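Side-chain contacts in homoprotocatechuate 2,3-dioxygenase (Brevibacterium fuscum, PDB 4Z6M), which catalyses the ring-opening of homoprotocatechuate by molecular oxygen at an iron(II) centre, as an extradiol dioxygenase: residues Cys18-Leu23 and Ala115-Asp120; Ala72-Met77 and Pro210-Val215; Phe124-Phe129 and Phe156-Pro161; Asp262-Glu267 and Glu307-Leu312. The protein carries 1 engineered substitution. All coordinates share one frame; numbering follows the deposited sequence. Where two conformers were deposited one is given.

Contact 1: residues Cys18-Leu23 and Ala115-Asp120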
# COMPACT_ATOMS: atom_id res chain seq x y z
N CYS A 18 8.44 -23.64 -11.78
CA CYS A 18 8.92 -24.10 -10.49
C CYS A 18 7.74 -24.45 -9.59
O CYS A 18 6.69 -23.81 -9.64
CB CYS A 18 9.83 -23.08 -9.82
SG CYS A 18 9.06 -21.53 -9.37
N ALA A 19 7.91 -25.49 -8.79
CA ALA A 19 6.78 -25.98 -7.97
C ALA A 19 7.09 -26.15 -6.49
O ALA A 19 6.28 -25.77 -5.65
CB ALA A 19 6.23 -27.27 -8.52
N TYR A 20 8.23 -26.76 -6.15
CA TYR A 20 8.61 -26.84 -4.74
C TYR A 20 10.09 -27.10 -4.63
O TYR A 20 10.71 -27.58 -5.58
CB TYR A 20 7.80 -27.91 -3.96
CG TYR A 20 8.22 -29.36 -4.18
CD1 TYR A 20 7.63 -30.12 -5.17
CD2 TYR A 20 9.17 -29.96 -3.36
CE1 TYR A 20 7.99 -31.46 -5.37
CE2 TYR A 20 9.54 -31.28 -3.56
CZ TYR A 20 8.97 -32.02 -4.57
OH TYR A 20 9.38 -33.33 -4.73
N ALA A 21 10.65 -26.79 -3.46
CA ALA A 21 11.98 -27.26 -3.09
C ALA A 21 11.88 -28.15 -1.86
O ALA A 21 11.07 -27.91 -0.98
CB ALA A 21 12.93 -26.11 -2.82
N GLU A 22 12.76 -29.14 -1.81
CA GLU A 22 12.99 -29.94 -0.60
C GLU A 22 14.35 -29.53 -0.03
O GLU A 22 15.38 -29.71 -0.70
CB GLU A 22 12.96 -31.45 -0.92
CG GLU A 22 13.10 -32.28 0.35
CD GLU A 22 13.08 -33.78 0.13
OE1 GLU A 22 13.08 -34.26 -1.03
OE2 GLU A 22 13.00 -34.49 1.17
N LEU A 23 14.32 -28.93 1.16
CA LEU A 23 15.50 -28.52 1.90
C LEU A 23 15.73 -29.46 3.06
O LEU A 23 14.81 -29.71 3.84
CB LEU A 23 15.34 -27.09 2.42
CG LEU A 23 15.14 -25.99 1.38
CD1 LEU A 23 14.94 -24.66 2.09
CD2 LEU A 23 16.31 -25.88 0.41
N ALA A 115 7.32 -39.40 -10.26
CA ALA A 115 8.33 -38.34 -10.23
C ALA A 115 9.67 -38.85 -10.70
O ALA A 115 10.04 -39.98 -10.40
CB ALA A 115 8.46 -37.74 -8.85
N LEU A 116 10.39 -38.00 -11.42
CA LEU A 116 11.77 -38.27 -11.84
C LEU A 116 12.69 -37.29 -11.14
O LEU A 116 12.51 -36.08 -11.28
CB LEU A 116 11.89 -38.09 -13.35
CG LEU A 116 13.29 -38.29 -13.91
CD1 LEU A 116 13.57 -39.79 -14.02
CD2 LEU A 116 13.45 -37.59 -15.23
N ARG A 117 13.70 -37.81 -10.45
CA ARG A 117 14.80 -36.98 -10.00
C ARG A 117 16.03 -37.29 -10.80
O ARG A 117 16.25 -38.44 -11.22
CB ARG A 117 15.05 -37.15 -8.51
CG ARG A 117 13.95 -36.48 -7.69
CD ARG A 117 14.21 -36.45 -6.20
NE ARG A 117 13.10 -35.80 -5.53
CZ ARG A 117 13.07 -35.44 -4.25
NH1 ARG A 117 14.10 -35.69 -3.45
NH2 ARG A 117 12.00 -34.81 -3.76
N VAL A 118 16.82 -36.24 -11.04
CA VAL A 118 18.02 -36.34 -11.86
C VAL A 118 19.15 -35.58 -11.20
O VAL A 118 18.91 -34.59 -10.52
CB VAL A 118 17.79 -35.86 -13.29
CG1 VAL A 118 16.59 -36.53 -13.91
CG2 VAL A 118 17.61 -34.36 -13.35
N GLU A 119 20.38 -36.06 -11.39
CA GLU A 119 21.57 -35.24 -11.18
C GLU A 119 21.91 -34.57 -12.49
O GLU A 119 22.41 -35.22 -13.42
CB GLU A 119 22.74 -36.11 -10.70
CG GLU A 119 22.54 -36.68 -9.32
CD GLU A 119 23.59 -37.72 -8.91
OE1 GLU A 119 24.65 -37.81 -9.57
OE2 GLU A 119 23.32 -38.44 -7.91
N ASP A 120 21.59 -33.29 -12.60
CA ASP A 120 21.59 -32.65 -13.91
C ASP A 120 23.03 -32.29 -14.31
O ASP A 120 23.97 -32.50 -13.51
CB ASP A 120 20.60 -31.48 -13.98
CG ASP A 120 21.19 -30.13 -13.61
OD1 ASP A 120 22.25 -29.99 -12.97
OD2 ASP A 120 20.49 -29.15 -13.98
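Tyr20 is the first residue of strand 15-25 to meet Arg117, with its hydroxyl. Ala19 and Tyr20 together face Ala78 in a classic beta bulge, and the ring leaves the strand with CG between the backbone N and the carbonyl carbon (chi1 77°), which carries the phenol toward strand 115-119. Arg117 NH2 donates to Tyr20 OH over 3.2 Å, reaching the edge of the ring while the guanidinium and ring planes are turned 45° apart. The same hydroxyl is hydrogen-bonded to Glu127 OE2. Two residues on, Glu22 stretches out a fully extended side chain. Its OE1 takes both terminal nitrogens of Arg117, at 3.0 Å from NH2 and 3.0 Å from NH1, in an end-on salt bridge that converges on one oxygen. Both nitrogens arrive close to the C-O axis but on opposite faces of the carboxylate, since the carboxylate and guanidinium planes are 68° apart. Glu22 OE2 turns instead to Thr67 OG1. Arg117 spans the gap with a chain extended from CG to NE, and this NE forms a salt bridge with Glu127 OE1, so each guanidinium nitrogen has an acidic partner. Two strands, 73-81 and 125-129, lie between the partners in the sheet, and the side chains therefore join across its curvature. In this buried setting the arginine probably offsets much of the negative charge of Glu22 and Glu127, and the acids in turn hold its guanidinium in place.

Contact 2: residues Ala72-Met77 and Pro210-Val215. With FE2 (Fe (II) ion), chain E.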
# COMPACT_ATOMS: atom_id res chain seq x y z
N ALA A 72 22.63 -29.63 6.36
CA ALA A 72 21.72 -28.74 5.65
C ALA A 72 22.12 -28.55 4.19
O ALA A 72 23.30 -28.31 3.90
CB ALA A 72 21.68 -27.39 6.34
N ALA A 73 21.16 -28.69 3.29
CA ALA A 73 21.44 -28.77 1.85
C ALA A 73 20.14 -28.75 1.07
O ALA A 73 19.08 -29.09 1.62
CB ALA A 73 22.22 -30.02 1.51
N LEU A 74 20.21 -28.38 -0.21
CA LEU A 74 19.11 -28.64 -1.14
C LEU A 74 19.07 -30.14 -1.49
O LEU A 74 20.07 -30.68 -1.96
CB LEU A 74 19.30 -27.83 -2.41
CG LEU A 74 18.29 -28.14 -3.54
CD1 LEU A 74 16.90 -27.61 -3.20
CD2 LEU A 74 18.76 -27.62 -4.88
N LYS A 75 17.93 -30.79 -1.24
CA LYS A 75 17.73 -32.18 -1.67
C LYS A 75 17.12 -32.29 -3.06
O LYS A 75 17.50 -33.17 -3.84
CB LYS A 75 16.89 -32.95 -0.63
CG LYS A 75 16.75 -34.43 -0.90
CD LYS A 75 16.33 -35.20 0.33
CE LYS A 75 16.16 -36.67 -0.05
NZ LYS A 75 16.29 -37.56 1.13
N ALA A 76 16.20 -31.37 -3.40
CA ALA A 76 15.60 -31.38 -4.73
C ALA A 76 14.95 -30.05 -5.01
O ALA A 76 14.31 -29.46 -4.13
CB ALA A 76 14.56 -32.46 -4.86
N MET A 77 15.12 -29.59 -6.25
CA MET A 77 14.34 -28.48 -6.78
C MET A 77 13.44 -29.01 -7.86
O MET A 77 13.90 -29.65 -8.80
CB MET A 77 15.27 -27.34 -7.27
CG MET A 77 16.43 -27.76 -8.11
SD MET A 77 17.75 -26.51 -8.25
CE MET A 77 16.89 -25.10 -8.38
N PRO A 210 28.03 -26.86 -7.82
CA PRO A 210 26.65 -26.44 -7.58
C PRO A 210 26.37 -26.02 -6.13
O PRO A 210 26.71 -26.75 -5.19
CB PRO A 210 25.86 -27.68 -7.95
CG PRO A 210 26.78 -28.85 -7.62
CD PRO A 210 28.12 -28.32 -8.08
N ARG A 211 25.72 -24.88 -5.95
CA ARG A 211 25.14 -24.49 -4.69
C ARG A 211 23.80 -23.83 -4.99
O ARG A 211 23.61 -23.29 -6.08
CB ARG A 211 26.04 -23.54 -3.91
CG ARG A 211 27.29 -24.19 -3.32
CD ARG A 211 28.11 -23.20 -2.52
NE ARG A 211 28.66 -22.24 -3.44
CZ ARG A 211 29.05 -21.01 -3.14
NH1 ARG A 211 28.99 -20.55 -1.90
NH2 ARG A 211 29.50 -20.23 -4.12
N LEU A 212 22.90 -23.87 -4.02
CA LEU A 212 21.62 -23.20 -4.15
C LEU A 212 21.74 -21.81 -3.58
O LEU A 212 22.03 -21.63 -2.39
CB LEU A 212 20.50 -23.97 -3.44
CG LEU A 212 19.13 -23.26 -3.37
CD1 LEU A 212 18.52 -23.28 -4.74
CD2 LEU A 212 18.24 -23.89 -2.31
N HIS A 213 21.50 -20.80 -4.41
CA HIS A 213 21.58 -19.44 -3.92
C HIS A 213 20.36 -19.06 -3.07
O HIS A 213 20.51 -18.62 -1.93
CB HIS A 213 21.77 -18.42 -5.04
CG HIS A 213 22.25 -17.11 -4.54
ND1 HIS A 213 21.43 -16.20 -3.92
CD2 HIS A 213 23.50 -16.58 -4.49
CE1 HIS A 213 22.14 -15.17 -3.51
NE2 HIS A 213 23.40 -15.37 -3.86
N HIS A 214 19.16 -19.26 -3.61
CA HIS A 214 17.93 -18.99 -2.84
C HIS A 214 16.72 -19.64 -3.44
O HIS A 214 16.75 -20.10 -4.58
CB HIS A 214 17.69 -17.49 -2.66
CG HIS A 214 17.61 -16.69 -3.93
ND1 HIS A 214 18.70 -16.06 -4.49
CD2 HIS A 214 16.56 -16.34 -4.70
CE1 HIS A 214 18.32 -15.37 -5.55
NE2 HIS A 214 17.02 -15.55 -5.71
N VAL A 215 15.66 -19.67 -2.62
CA VAL A 215 14.30 -19.92 -3.07
C VAL A 215 13.55 -18.63 -2.83
O VAL A 215 13.71 -18.01 -1.78
CB VAL A 215 13.67 -21.06 -2.22
CG1 VAL A 215 12.24 -21.32 -2.65
CG2 VAL A 215 14.51 -22.32 -2.32
FE FE2 E . 15.95 -14.10 -7.02
O HOH W 1 15.04 -12.33 -7.85
O HOH W 2 16.81 -14.72 -8.90
O HOH W 3 17.71 -12.78 -6.82
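Leu74 and Leu212 mark the closest backbone approach, their CA atoms 6.7 Å apart, and the strands then diverge until the CA atoms of Met77 and Val215 are 9.3 Å apart. No hydrogen bond joins the two segments, and the contact is purely apolar. Each leucine stands just ahead of a classic beta bulge, Lys75-Ala76 opposite Glu22 and His213-His214 opposite Asn157. The two leucines adopt nearly the same conformation, CG anti to the backbone N (chi1 173° in both), and cross at about a right angle. Leu212 CD2 lies 4.1 Å from Leu74 CD1 and also packs against Leu74 CB. Met77 adds its terminal methyl, CE, at 4.4 Å from Leu212 CD1. Beyond the leucine, the bulge sets two histidines side by side: His214 ND1 donates to His213 ND1 over 2.8 Å, almost straight at 167°, which helps to orient the ring whose NE2 binds the iron at 2.2 Å. Around this seam, Leu23 of strand 15-25 touches both leucines and Met77 rests on Phe156 of strand 152-160. Strand 73-81 belongs to the sheet of the first glyoxalase-like module and strand 211-218 to that of the second, so the packing joins their central strands.

Contact 3: residues Phe124-Phe129 and Phe156-Pro161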
# COMPACT_ATOMS: atom_id res chain seq x y z
N PHE A 124 22.92 -30.35 -10.17
CA PHE A 124 21.77 -30.02 -9.34
C PHE A 124 20.75 -31.14 -9.34
O PHE A 124 20.51 -31.77 -10.37
CB PHE A 124 21.12 -28.71 -9.80
CG PHE A 124 21.90 -27.51 -9.44
CD1 PHE A 124 22.89 -27.06 -10.29
CD2 PHE A 124 21.67 -26.82 -8.26
CE1 PHE A 124 23.64 -25.95 -9.96
CE2 PHE A 124 22.42 -25.72 -7.93
CZ PHE A 124 23.40 -25.27 -8.79
N PRO A 125 20.10 -31.35 -8.19
CA PRO A 125 19.07 -32.38 -8.06
C PRO A 125 17.74 -31.78 -8.51
O PRO A 125 17.03 -31.14 -7.72
CB PRO A 125 19.08 -32.71 -6.57
CG PRO A 125 19.54 -31.46 -5.91
CD PRO A 125 20.48 -30.78 -6.88
N TYR A 126 17.40 -31.99 -9.77
CA TYR A 126 16.12 -31.56 -10.32
C TYR A 126 15.08 -32.66 -10.16
O TYR A 126 15.41 -33.84 -10.34
CB TYR A 126 16.25 -31.21 -11.80
CG TYR A 126 16.73 -29.81 -12.16
CD1 TYR A 126 17.26 -28.92 -11.24
CD2 TYR A 126 16.57 -29.37 -13.46
CE1 TYR A 126 17.62 -27.62 -11.62
CE2 TYR A 126 16.93 -28.09 -13.85
CZ TYR A 126 17.47 -27.22 -12.93
OH TYR A 126 17.79 -25.94 -13.31
N GLU A 127 13.83 -32.28 -9.86
CA GLU A 127 12.70 -33.21 -9.97
C GLU A 127 11.71 -32.70 -11.02
O GLU A 127 11.46 -31.51 -11.11
CB GLU A 127 11.97 -33.38 -8.63
CG GLU A 127 10.81 -34.39 -8.72
CD GLU A 127 10.10 -34.61 -7.40
OE1 GLU A 127 10.61 -35.41 -6.56
OE2 GLU A 127 9.03 -33.97 -7.21
N PHE A 128 11.14 -33.63 -11.77
CA PHE A 128 10.03 -33.38 -12.67
C PHE A 128 8.89 -34.29 -12.29
O PHE A 128 9.07 -35.51 -12.10
CB PHE A 128 10.45 -33.65 -14.11
CG PHE A 128 11.60 -32.80 -14.54
CD1 PHE A 128 11.38 -31.52 -15.03
CD2 PHE A 128 12.91 -33.23 -14.37
CE1 PHE A 128 12.43 -30.70 -15.38
CE2 PHE A 128 13.97 -32.42 -14.72
CZ PHE A 128 13.73 -31.16 -15.23
N PHE A 129 7.70 -33.71 -12.17
CA PHE A 129 6.50 -34.47 -11.80
C PHE A 129 5.29 -33.79 -12.44
O PHE A 129 5.34 -32.58 -12.70
CB PHE A 129 6.33 -34.54 -10.28
CG PHE A 129 5.88 -33.24 -9.67
CD1 PHE A 129 6.81 -32.28 -9.32
CD2 PHE A 129 4.52 -32.93 -9.56
CE1 PHE A 129 6.40 -31.05 -8.83
CE2 PHE A 129 4.11 -31.70 -9.06
CZ PHE A 129 5.04 -30.77 -8.69
N PHE A 156 13.66 -20.33 -8.20
CA PHE A 156 14.92 -20.74 -7.61
C PHE A 156 16.05 -19.92 -8.19
O PHE A 156 15.92 -19.33 -9.27
CB PHE A 156 15.21 -22.22 -7.93
CG PHE A 156 14.05 -23.16 -7.68
CD1 PHE A 156 13.43 -23.23 -6.43
CD2 PHE A 156 13.60 -23.99 -8.69
CE1 PHE A 156 12.41 -24.13 -6.21
CE2 PHE A 156 12.57 -24.88 -8.47
CZ PHE A 156 11.98 -24.94 -7.24
N ASN A 157 17.19 -19.92 -7.51
CA ASN A 157 18.40 -19.31 -8.05
C ASN A 157 19.58 -20.21 -7.68
O ASN A 157 19.75 -20.55 -6.51
CB ASN A 157 18.56 -17.88 -7.53
CG ASN A 157 19.72 -17.15 -8.19
OD1 ASN A 157 20.86 -17.59 -8.14
ND2 ASN A 157 19.41 -16.01 -8.82
N GLN A 158 20.35 -20.61 -8.70
CA GLN A 158 21.44 -21.59 -8.61
C GLN A 158 22.79 -20.91 -8.80
O GLN A 158 22.94 -20.09 -9.71
CB GLN A 158 21.26 -22.59 -9.72
CG GLN A 158 19.92 -23.31 -9.70
CD GLN A 158 19.68 -24.16 -10.92
OE1 GLN A 158 18.62 -24.14 -11.52
NE2 GLN A 158 20.69 -24.92 -11.29
N VAL A 159 23.77 -21.26 -7.98
CA VAL A 159 25.14 -20.81 -8.21
C VAL A 159 25.89 -21.88 -9.01
O VAL A 159 25.93 -23.05 -8.62
CB VAL A 159 25.89 -20.54 -6.89
CG1 VAL A 159 27.24 -19.90 -7.18
CG2 VAL A 159 25.10 -19.70 -5.90
N THR A 160 26.50 -21.45 -10.11
CA THR A 160 27.17 -22.36 -11.03
C THR A 160 28.39 -21.61 -11.61
O THR A 160 28.33 -20.41 -11.83
CB THR A 160 26.19 -22.88 -12.12
OG1 THR A 160 26.74 -24.04 -12.76
CG2 THR A 160 25.88 -21.84 -13.17
N PRO A 161 29.51 -22.32 -11.86
CA PRO A 161 30.75 -21.56 -12.20
C PRO A 161 30.79 -21.00 -13.61
O PRO A 161 31.46 -20.00 -13.83
CB PRO A 161 31.87 -22.58 -11.96
CG PRO A 161 31.18 -23.91 -12.03
CD PRO A 161 29.79 -23.71 -11.48
O HOH W 4 20.55 -26.47 -13.64
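The amide oxygen of Gln158 is gripped by two hydroxyls, Tyr126 OH across the contact and Thr202 OG1 of the neighbouring strand 202-206. Tyr126 OH donates to Gln158 OE1 over 2.7 Å, in the carbonyl plane and on a lone pair, with a C=O...donor angle of 126°. A water closes the circuit: it accepts from Gln158 NE2 at 2.8 Å and returns a weak bond to Tyr126 OH. Gripped from both ends, the amide has its rotation settled, OE1 at the edge of the Tyr126 ring and NE2 over Phe124. There NE2 sits 3.2 Å above the ring plane, over its centre, with the amide tilted 62° to the ring rather than stacked flat on it. The side chain runs extended beyond CG (chi2 172°), and its CG makes a CH-pi contact with the same ring at 4.2 Å from the centroid. At the far rim, Phe124 CZ meets Val159 O edge-on at 3.4 Å. Phe79 abuts both Tyr126 and Phe156 edge-to-face. A buried glutamine clasped between two aromatic side chains thus joins strand 125-129 of the first module to strand 152-160 of the second, at the interface of paired glyoxalase-superfamily modules.

Contact 4: residues Asp262-Glu267 and Glu307-Leu312. With FE2 (Fe (II) ion), chain E.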
# COMPACT_ATOMS: atom_id res chain seq x y z
N ASP A 262 19.42 -22.67 9.13
CA ASP A 262 20.56 -23.36 8.53
C ASP A 262 21.29 -22.50 7.50
O ASP A 262 22.11 -23.01 6.73
CB ASP A 262 20.10 -24.65 7.89
CG ASP A 262 19.76 -25.70 8.92
OD1 ASP A 262 20.66 -26.13 9.65
OD2 ASP A 262 18.58 -26.05 9.03
N ASN A 263 20.98 -21.20 7.51
CA ASN A 263 21.54 -20.22 6.56
C ASN A 263 21.02 -20.37 5.13
O ASN A 263 21.50 -19.65 4.25
CB ASN A 263 23.08 -20.20 6.60
CG ASN A 263 23.62 -19.97 8.01
OD1 ASN A 263 23.03 -19.22 8.79
ND2 ASN A 263 24.75 -20.61 8.34
N HIS A 264 20.03 -21.24 4.87
CA HIS A 264 19.37 -21.23 3.56
C HIS A 264 18.78 -19.84 3.34
O HIS A 264 18.09 -19.31 4.20
CB HIS A 264 18.28 -22.26 3.41
CG HIS A 264 18.72 -23.67 3.60
ND1 HIS A 264 19.76 -24.25 2.90
CD2 HIS A 264 18.21 -24.64 4.39
CE1 HIS A 264 19.87 -25.52 3.25
NE2 HIS A 264 18.92 -25.78 4.14
N ARG A 265 19.05 -19.26 2.17
CA ARG A 265 18.57 -17.92 1.83
C ARG A 265 17.21 -17.98 1.16
O ARG A 265 16.99 -18.75 0.22
CB ARG A 265 19.59 -17.28 0.91
CG ARG A 265 19.26 -15.87 0.44
CD ARG A 265 20.27 -15.35 -0.56
NE ARG A 265 21.59 -15.09 0.02
CZ ARG A 265 22.69 -15.84 -0.17
NH1 ARG A 265 22.66 -16.96 -0.87
NH2 ARG A 265 23.84 -15.43 0.37
N ILE A 266 16.31 -17.15 1.67
CA ILE A 266 14.97 -17.01 1.11
C ILE A 266 14.83 -15.57 0.61
O ILE A 266 15.15 -14.62 1.34
CB ILE A 266 13.89 -17.29 2.17
CG1 ILE A 266 14.11 -18.69 2.77
CG2 ILE A 266 12.50 -17.15 1.57
CD1 ILE A 266 13.96 -19.84 1.80
N GLU A 267 14.39 -15.42 -0.63
CA GLU A 267 14.03 -14.12 -1.17
C GLU A 267 12.51 -13.96 -1.06
O GLU A 267 11.75 -14.90 -1.33
CB GLU A 267 14.45 -14.00 -2.63
CG GLU A 267 14.26 -12.61 -3.22
CD GLU A 267 14.67 -12.49 -4.66
OE1 GLU A 267 15.06 -13.50 -5.26
OE2 GLU A 267 14.57 -11.36 -5.21
N GLU A 307 28.11 -16.67 -0.14
CA GLU A 307 27.44 -17.73 0.63
C GLU A 307 26.27 -18.30 -0.15
O GLU A 307 25.53 -17.55 -0.80
CB GLU A 307 26.93 -17.21 1.96
CG GLU A 307 27.98 -16.47 2.75
CD GLU A 307 29.22 -17.32 2.98
OE1 GLU A 307 29.06 -18.37 3.63
OE2 GLU A 307 30.32 -16.96 2.52
N ALA A 308 26.13 -19.62 -0.09
CA ALA A 308 25.02 -20.33 -0.73
C ALA A 308 24.97 -21.74 -0.16
O ALA A 308 25.94 -22.21 0.43
CB ALA A 308 25.17 -20.35 -2.26
N SER A 309 23.86 -22.43 -0.37
CA SER A 309 23.65 -23.74 0.24
C SER A 309 24.26 -24.89 -0.56
O SER A 309 24.21 -24.91 -1.78
CB SER A 309 22.16 -24.01 0.40
OG SER A 309 21.53 -23.03 1.21
N LYS A 310 24.77 -25.89 0.16
CA LYS A 310 25.14 -27.17 -0.43
C LYS A 310 23.97 -27.80 -1.15
O LYS A 310 22.80 -27.55 -0.79
CB LYS A 310 25.62 -28.11 0.68
CG LYS A 310 26.83 -27.60 1.45
CD LYS A 310 27.08 -28.40 2.73
CE LYS A 310 28.00 -27.65 3.68
NZ LYS A 310 28.34 -28.46 4.89
N VAL A 311 24.25 -28.65 -2.14
CA VAL A 311 23.22 -29.46 -2.77
C VAL A 311 23.60 -30.93 -2.67
O VAL A 311 24.77 -31.28 -2.66
CB VAL A 311 22.91 -29.07 -4.23
CG1 VAL A 311 22.79 -27.56 -4.36
CG2 VAL A 311 23.90 -29.63 -5.23
N LEU A 312 22.59 -31.79 -2.63
CA LEU A 312 22.81 -33.23 -2.53
C LEU A 312 22.70 -33.91 -3.87
O LEU A 312 21.98 -33.46 -4.75
CB LEU A 312 21.81 -33.88 -1.58
CG LEU A 312 21.76 -33.27 -0.17
CD1 LEU A 312 20.80 -34.04 0.72
CD2 LEU A 312 23.15 -33.23 0.48
FE FE2 E . 15.95 -14.10 -7.02
O HOH W 5 23.09 -23.46 4.09
O HOH W 6 20.98 -20.51 0.33
O HOH W 1 15.04 -12.33 -7.85
O HOH W 2 16.81 -14.72 -8.90
O HOH W 3 17.71 -12.78 -6.82
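With CG anti to the carbonyl carbon (chi1 -60°), His264 brings the ND1 edge of its ring to Ser309, whose OG holds the equivalent position (chi1 -59°). His264 ND1 and Ser309 OG then share an almost straight hydrogen bond of 2.7 Å, with the hydroxyl at the ring edge, while His264 NE2 is bonded to Val24 O. A water 2.7 Å from Ser309 OG accepts from Arg265 N, adding a solvent bridge between the segments. Arg265 leaves the backbone extended and bends at chi3 (-68°), which swings its guanidinium end-on to Glu307 O, just past helix 302-306. NH1 reaches this oxygen at 2.9 Å and NH2 at 3.0 Å; the oxygen lies in the guanidinium plane, but both donors stand above one face of the carbonyl plane. NE pairs with Glu242 in a salt bridge, NH1 also holds His213 O, and Trp304 makes a cation-pi contact with the group. Along strand 265-270, Glu267 OE1 binds the iron at 2.1 Å and OE2 is hydrogen-bonded to His248. Glu267, with His155 and His214, forms the facial triad of two histidines and one carboxylate, and three waters complete the six-coordinate iron site.

In the fold
From the N terminus, contact 1 opens in strand 15-25 and contact 2 in strand 73-81; contact 1 closes at 115-120, inside the span of contact 2, so these two cross. Contact 3 opens at 124-129 and closes at 156-161, a short excursion nested within the loop that contact 2 shuts at 210-215. Contact 4 follows in series, folding 307-312 back onto 262-267. Contact 1 stays within the first sheet, whereas contacts 2 and 3 tie it to the second. The 307-312 loop of contact 4 accepts backbone hydrogen bonds from both strands of contact 2, from the N-H groups of Leu74 and Leu212. Contacts 2 and 4 also share the iron.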